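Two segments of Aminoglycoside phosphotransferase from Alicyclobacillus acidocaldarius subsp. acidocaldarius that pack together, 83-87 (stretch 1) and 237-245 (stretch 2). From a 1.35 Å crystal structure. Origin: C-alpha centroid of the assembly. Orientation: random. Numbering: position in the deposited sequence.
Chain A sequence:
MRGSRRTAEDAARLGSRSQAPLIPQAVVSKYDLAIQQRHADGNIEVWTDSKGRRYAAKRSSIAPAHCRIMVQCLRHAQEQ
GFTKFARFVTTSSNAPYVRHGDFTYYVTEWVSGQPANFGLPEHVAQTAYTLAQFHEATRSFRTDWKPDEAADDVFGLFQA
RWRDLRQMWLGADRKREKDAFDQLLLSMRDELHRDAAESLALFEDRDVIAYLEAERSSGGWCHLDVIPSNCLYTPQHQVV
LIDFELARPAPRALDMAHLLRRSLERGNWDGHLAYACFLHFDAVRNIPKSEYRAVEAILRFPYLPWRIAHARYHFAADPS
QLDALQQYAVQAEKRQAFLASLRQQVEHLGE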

# COMPACT_ATOMS: atom_id res chain seq x y z
N THR A 83 6.01 5.51 17.25
CA THR A 83 5.57 4.38 18.07
C THR A 83 4.77 3.35 17.28
O THR A 83 4.50 2.27 17.80
CB THR A 83 4.62 4.84 19.22
OG1 THR A 83 3.37 5.29 18.65
CG2 THR A 83 5.25 5.93 20.02
N LYS A 84 4.43 3.64 16.03
CA LYS A 84 3.35 2.93 15.35
C LYS A 84 3.84 1.75 14.54
O LYS A 84 3.53 1.62 13.35
CB LYS A 84 2.54 3.88 14.46
CG LYS A 84 2.04 5.14 15.16
CD LYS A 84 0.95 4.83 16.19
CE LYS A 84 0.49 6.07 16.92
NZ LYS A 84 -0.09 7.14 16.06
N PHE A 85 4.58 0.86 15.20
CA PHE A 85 5.12 -0.31 14.54
C PHE A 85 5.28 -1.46 15.54
O PHE A 85 5.52 -1.23 16.73
CB PHE A 85 6.45 -0.03 13.84
CG PHE A 85 7.58 0.29 14.77
CD1 PHE A 85 7.68 1.52 15.40
CD2 PHE A 85 8.60 -0.63 14.97
CE1 PHE A 85 8.71 1.79 16.27
CE2 PHE A 85 9.66 -0.34 15.81
CZ PHE A 85 9.72 0.87 16.46
N ALA A 86 5.19 -2.66 15.02
CA ALA A 86 5.43 -3.86 15.81
C ALA A 86 6.93 -3.99 16.09
O ALA A 86 7.76 -3.86 15.21
CB ALA A 86 4.93 -5.09 15.10
N ARG A 87 7.27 -4.25 17.33
CA ARG A 87 8.63 -4.26 17.78
C ARG A 87 9.34 -5.57 17.52
O ARG A 87 8.85 -6.65 17.91
CB ARG A 87 8.71 -3.91 19.26
CG ARG A 87 7.98 -2.64 19.64
CD ARG A 87 8.40 -1.44 18.78
NE ARG A 87 7.37 -0.38 18.84
CZ ARG A 87 7.29 0.56 19.77
NH1 ARG A 87 6.26 1.39 19.76
NH2 ARG A 87 8.19 0.66 20.74
N HIS A 237 -7.26 2.76 19.65
CA HIS A 237 -7.74 3.59 18.55
C HIS A 237 -6.60 4.29 17.81
O HIS A 237 -6.71 5.44 17.41
CB HIS A 237 -8.82 4.56 19.02
CG HIS A 237 -10.07 3.88 19.48
ND1 HIS A 237 -11.22 4.58 19.76
CD2 HIS A 237 -10.37 2.57 19.66
CE1 HIS A 237 -12.17 3.74 20.13
NE2 HIS A 237 -11.68 2.52 20.08
N GLN A 238 -5.51 3.56 17.62
CA GLN A 238 -4.42 3.98 16.76
C GLN A 238 -4.20 2.91 15.72
O GLN A 238 -4.74 1.81 15.81
CB GLN A 238 -3.15 4.14 17.58
CG GLN A 238 -3.26 5.17 18.68
CD GLN A 238 -2.11 5.08 19.65
OE1 GLN A 238 -1.77 4.00 20.16
NE2 GLN A 238 -1.48 6.22 19.92
N VAL A 239 -3.43 3.25 14.70
CA VAL A 239 -3.02 2.25 13.74
C VAL A 239 -1.53 1.95 13.87
O VAL A 239 -0.69 2.86 13.84
CB VAL A 239 -3.38 2.67 12.29
CG1 VAL A 239 -2.66 1.81 11.27
CG2 VAL A 239 -4.87 2.58 12.09
N VAL A 240 -1.22 0.67 13.98
CA VAL A 240 0.14 0.19 14.06
C VAL A 240 0.45 -0.54 12.77
O VAL A 240 -0.29 -1.41 12.34
CB VAL A 240 0.31 -0.74 15.30
CG1 VAL A 240 1.69 -1.36 15.30
CG2 VAL A 240 0.08 0.04 16.58
N LEU A 241 1.54 -0.12 12.14
CA LEU A 241 1.96 -0.75 10.91
C LEU A 241 2.78 -2.00 11.16
O LEU A 241 3.59 -2.06 12.07
CB LEU A 241 2.80 0.21 10.06
CG LEU A 241 2.06 1.43 9.53
CD1 LEU A 241 3.06 2.43 8.98
CD2 LEU A 241 1.05 1.07 8.46
N ILE A 242 2.58 -2.98 10.30
CA ILE A 242 3.45 -4.13 10.21
C ILE A 242 3.90 -4.32 8.74
O ILE A 242 3.33 -3.70 7.83
CB ILE A 242 2.82 -5.40 10.77
CG1 ILE A 242 1.63 -5.78 9.92
CG2 ILE A 242 2.40 -5.17 12.24
CD1 ILE A 242 1.05 -7.12 10.28
N ASP A 243 4.89 -5.16 8.55
CA ASP A 243 5.43 -5.49 7.22
C ASP A 243 6.02 -4.30 6.47
O ASP A 243 5.36 -3.74 5.60
CB ASP A 243 4.39 -6.18 6.34
CG ASP A 243 5.00 -6.83 5.11
OD1 ASP A 243 6.23 -6.70 4.91
OD2 ASP A 243 4.24 -7.44 4.33
N PHE A 244 7.24 -3.95 6.87
CA PHE A 244 7.98 -2.83 6.28
C PHE A 244 8.89 -3.30 5.15
O PHE A 244 9.80 -2.59 4.79
CB PHE A 244 8.78 -2.12 7.39
CG PHE A 244 7.93 -1.25 8.28
CD1 PHE A 244 7.23 -1.78 9.38
CD2 PHE A 244 7.76 0.10 7.98
CE1 PHE A 244 6.45 -0.95 10.17
CE2 PHE A 244 6.97 0.92 8.76
CZ PHE A 244 6.32 0.39 9.85
N GLU A 245 8.63 -4.46 4.56
CA GLU A 245 9.54 -5.04 3.57
C GLU A 245 9.59 -4.25 2.26
O GLU A 245 10.57 -4.35 1.55
CB GLU A 245 9.16 -6.50 3.31
CG GLU A 245 9.31 -7.37 4.53
CD GLU A 245 8.90 -8.80 4.32
OE1 GLU A 245 8.82 -9.26 3.17
OE2 GLU A 245 8.62 -9.48 5.34
O HOH W 1 1.40 4.16 19.99
O HOH W 2 -2.53 6.17 14.59
O HOH W 3 -1.76 8.33 18.06

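Where two chain segments meet, backbone polar groups tend to find partners, and a very short bridge can be supplemented by side chains and water. The contact between residues 83-87 and 237-245 of this aminoglycoside phosphotransferase illustrates the principle. The two stretches lie at least 154 residues apart in sequence wherever they touch, and together they bury 349 Å². Stretch 1 has no regular secondary structure, while residues 239-241 of stretch 2 form a strand.

The backbones are joined by a single beta bridge, with Phe85 facing Leu241 at a CA-CA distance of 4.8 Å. Both backbone polar groups of Leu241 are used. Leu241 N donates to Lys84 O at 2.9 Å with an angle of 161° at the hydrogen, a short and nearly straight bond. Leu241 O accepts a weak hydrogen bond from Ala86 N, at 3.4 Å and 150°. The same carbonyl also accepts a CA-H...O contact from Phe85, whose CA lies 3.4 Å from Leu241 O, so that this oxygen meets two successive residues of stretch 1. The backbones diverge toward the weak bond: the CA atoms of Lys84 and Val240 are 4.4 Å apart, those of Ala86 and Ile242 5.9 Å.

Stretch 1 satisfies several of its remaining groups internally. Arg87 makes no contact with stretch 2; its side chain turns back along its own segment, where Arg87 NE donates to Phe85 O at 2.9 Å and Arg87 NH1 donates to Thr83 O at 2.8 Å. Thr83 O also accepts a weak bond from Phe85 N, at 3.0 Å. The carbonyls of Thr83, Lys84 and Phe85 are thus all engaged, but only that of Lys84 by the partner strand.

Lys84 has the largest area covered by the other stretch, 104 Å². The aliphatic part of Lys84 runs beside stretch 2, with Lys84 CB 3.4 Å from Val239 O and Lys84 CE 3.6 Å from Gln238 NE2. The ammonium group reaches stretch 2 through water. Lys84 NZ donates to water 2 at 3.0 Å, and Val239 N donates to the same water at 3.1 Å, which gives the first amide of the strand an acceptor. Water 3 likewise accepts from both sides, from Lys84 NZ at 2.9 Å and from Gln238 NE2 at 2.8 Å. NZ has a further partner elsewhere in the structure. The other end of the Gln238 amide is served by water 1, which donates to Gln238 OE1 at 3.2 Å and lies 2.6 Å from Thr83 OG1. Both polar atoms of this amide are therefore linked to stretch 1 by solvent.

Carbon contacts flank these bonds. Val240 CG1 packs 3.6 Å from Phe85 C, against the backbone itself. Two apolar side-chain contacts accompany it: Ala86 CB meets Ile242 CG2 at 3.8 Å, and Phe85 CB approaches Phe244 CE1 obliquely, also at 3.8 Å, while the end of the Phe85 side chain leads away from stretch 2.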